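Local coordinates for protein eukaryotic translation initiation factor 2A (Schizosaccharomyces pombe, PDB 3WJ9) that probably directs initiator methionyl-tRNA to the small ribosomal subunit in a codon-dependent manner, early in the translation of a few specific mRNAs, at residues Ser5-Arg10 with Ile383-Ile388. Numbering follows the deposited sequence.
Sequences SQFAYR and IKIWHI
Phe7 sets its ring against the terminal methyls of Ile383 and Ile385, both of which approach it obliquely. Its CE1 lies 4.0 Å from Ile385 CD1, with CZ nearly as near, while CE2 is 4.3 Å from Ile383 CD1, so the ring spans the two methyls. Ile383 CD1 is shared: it also sits 4.0 Å from Tyr9 CB. Tyr9 thus touches with the root of its side chain, and its phenol ring turns off from 383-388. With chi1 at 63°, Phe7 CG is tucked between the backbone N and C, and the ring reaches from strand 6-11 toward both isoleucine methyls.

No hydrogen bond crosses the interface, and the strand axes approach no closer than 10.8 Å, too far for pairing within one sheet but suited to two sheets packed through their side chains. The strands run nearly antiparallel, at 165°, and alternate residues supply the contact: Phe7 and Tyr9 from one strand, Ile383 and Ile385 from the other. The apolar layer continues around them, with Val18 beside Phe7 and Tyr9, Phe394 against Ile385, and Leu401 against Ile383. Strand 6-11 pairs instead with 15-19 and 401-406, whereas 382-387 belongs to WD repeat 4. Such face-to-face hydrophobic packing between neighbouring blades is characteristic of the beta-propeller, the part of eIF2A this chain represents, here between the blade built from both ends of the propeller region, which closes the ring, and the blade before it.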
loop_
_atom_site.group_PDB
_atom_site.type_symbol
_atom_site.label_atom_id
_atom_site.label_comp_id
_atom_site.label_asym_id
_atom_site.label_seq_id
_atom_site.Cartn_x
_atom_site.Cartn_y
_atom_site.Cartn_z
ATOM N N SER A 5 -19.905 9.017 0.922
ATOM C CA SER A 5 -18.473 9.152 1.170
ATOM C C SER A 5 -18.064 8.329 2.391
ATOM O O SER A 5 -17.771 8.883 3.448
ATOM C CB SER A 5 -18.094 10.623 1.368
ATOM O OG SER A 5 -18.647 11.442 0.352
ATOM N N GLN A 6 -18.036 7.006 2.243
ATOM C CA GLN A 6 -17.829 6.117 3.385
ATOM C C GLN A 6 -16.359 5.945 3.749
ATOM O O GLN A 6 -15.492 5.862 2.879
ATOM C CB GLN A 6 -18.451 4.738 3.122
ATOM C CG GLN A 6 -18.367 3.784 4.321
ATOM C CD GLN A 6 -18.866 2.379 4.020
ATOM O OE1 GLN A 6 -18.330 1.395 4.534
ATOM N NE2 GLN A 6 -19.900 2.279 3.195
ATOM N N PHE A 7 -16.097 5.901 5.050
ATOM C CA PHE A 7 -14.789 5.534 5.574
ATOM C C PHE A 7 -14.976 4.572 6.742
ATOM O O PHE A 7 -16.081 4.433 7.264
ATOM C CB PHE A 7 -14.003 6.773 6.010
ATOM C CG PHE A 7 -14.642 7.535 7.138
ATOM C CD1 PHE A 7 -15.532 8.563 6.876
ATOM C CD2 PHE A 7 -14.341 7.237 8.458
ATOM C CE1 PHE A 7 -16.120 9.272 7.906
ATOM C CE2 PHE A 7 -14.926 7.942 9.493
ATOM C CZ PHE A 7 -15.816 8.963 9.215
ATOM N N ALA A 8 -13.902 3.905 7.146
ATOM C CA ALA A 8 -13.955 3.002 8.289
ATOM C C ALA A 8 -13.134 3.553 9.442
ATOM O O ALA A 8 -12.241 4.370 9.237
ATOM C CB ALA A 8 -13.457 1.622 7.900
ATOM N N TYR A 9 -13.441 3.108 10.654
ATOM C CA TYR A 9 -12.663 3.502 11.820
ATOM C C TYR A 9 -12.556 2.345 12.799
ATOM O O TYR A 9 -13.461 1.516 12.896
ATOM C CB TYR A 9 -13.282 4.721 12.512
ATOM C CG TYR A 9 -14.551 4.420 13.282
ATOM C CD1 TYR A 9 -15.788 4.456 12.657
ATOM C CD2 TYR A 9 -14.510 4.109 14.637
ATOM C CE1 TYR A 9 -16.949 4.182 13.356
ATOM C CE2 TYR A 9 -15.664 3.833 15.343
ATOM C CZ TYR A 9 -16.882 3.873 14.698
ATOM O OH TYR A 9 -18.035 3.600 15.398
ATOM N N ARG A 10 -11.445 2.293 13.521
ATOM C CA ARG A 10 -11.275 1.315 14.582
ATOM C C ARG A 10 -10.510 1.931 15.740
ATOM O O ARG A 10 -9.312 2.185 15.641
ATOM C CB ARG A 10 -10.552 0.069 14.073
ATOM C CG ARG A 10 -10.400 -1.016 15.127
ATOM C CD ARG A 10 -9.637 -2.212 14.588
ATOM N NE ARG A 10 -8.267 -1.870 14.221
ATOM C CZ ARG A 10 -7.236 -1.923 15.057
ATOM N NH1 ARG A 10 -7.416 -2.313 16.311
ATOM N NH2 ARG A 10 -6.023 -1.595 14.638
ATOM N N ILE A 383 -10.102 12.104 14.313
ATOM C CA ILE A 383 -10.399 12.046 12.885
ATOM C C ILE A 383 -10.894 13.408 12.415
ATOM O O ILE A 383 -11.714 14.038 13.084
ATOM C CB ILE A 383 -11.471 10.984 12.548
ATOM C CG1 ILE A 383 -10.984 9.581 12.895
ATOM C CG2 ILE A 383 -11.839 11.040 11.072
ATOM C CD1 ILE A 383 -12.000 8.498 12.594
ATOM N N LYS A 384 -10.399 13.866 11.270
ATOM C CA LYS A 384 -10.896 15.102 10.677
ATOM C C LYS A 384 -10.974 14.985 9.157
ATOM O O LYS A 384 -9.989 14.651 8.501
ATOM C CB LYS A 384 -10.013 16.286 11.072
ATOM C CG LYS A 384 -10.532 17.628 10.596
ATOM C CD LYS A 384 -9.888 18.763 11.368
ATOM C CE LYS A 384 -10.390 20.112 10.894
ATOM N NZ LYS A 384 -9.667 21.229 11.561
ATOM N N ILE A 385 -12.155 15.254 8.608
ATOM C CA ILE A 385 -12.351 15.256 7.161
ATOM C C ILE A 385 -12.403 16.695 6.655
ATOM O O ILE A 385 -13.135 17.523 7.196
ATOM C CB ILE A 385 -13.643 14.508 6.746
ATOM C CG1 ILE A 385 -13.516 13.006 7.012
ATOM C CG2 ILE A 385 -13.943 14.729 5.275
ATOM C CD1 ILE A 385 -13.917 12.579 8.407
ATOM N N TRP A 386 -11.618 16.992 5.623
ATOM C CA TRP A 386 -11.501 18.352 5.102
ATOM C C TRP A 386 -12.026 18.449 3.680
ATOM O O TRP A 386 -11.967 17.478 2.929
ATOM C CB TRP A 386 -10.043 18.828 5.105
ATOM C CG TRP A 386 -9.240 18.504 6.327
ATOM C CD1 TRP A 386 -8.873 17.265 6.767
ATOM C CD2 TRP A 386 -8.655 19.440 7.239
ATOM N NE1 TRP A 386 -8.122 17.371 7.911
ATOM C CE2 TRP A 386 -7.970 18.699 8.221
ATOM C CE3 TRP A 386 -8.655 20.836 7.329
ATOM C CZ2 TRP A 386 -7.289 19.302 9.273
ATOM C CZ3 TRP A 386 -7.983 21.433 8.378
ATOM C CH2 TRP A 386 -7.309 20.667 9.336
ATOM N N HIS A 387 -12.520 19.622 3.298
ATOM C CA HIS A 387 -12.765 19.889 1.887
ATOM C C HIS A 387 -11.433 20.095 1.184
ATOM O O HIS A 387 -10.399 20.231 1.834
ATOM C CB HIS A 387 -13.657 21.113 1.696
ATOM C CG HIS A 387 -15.061 20.917 2.174
ATOM N ND1 HIS A 387 -15.424 21.058 3.496
ATOM C CD2 HIS A 387 -16.189 20.573 1.509
ATOM C CE1 HIS A 387 -16.717 20.821 3.622
ATOM N NE2 HIS A 387 -17.204 20.523 2.432
ATOM N N ILE A 388 -11.453 20.125 -0.145
ATOM C CA ILE A 388 -10.234 20.375 -0.903
ATOM C C ILE A 388 -9.906 21.865 -0.863
ATOM O O ILE A 388 -8.817 22.290 -1.253
ATOM C CB ILE A 388 -10.363 19.900 -2.367
ATOM C CG1 ILE A 388 -8.986 19.566 -2.944
ATOM C CG2 ILE A 388 -11.099 20.931 -3.213
ATOM C CD1 ILE A 388 -8.297 18.430 -2.231
#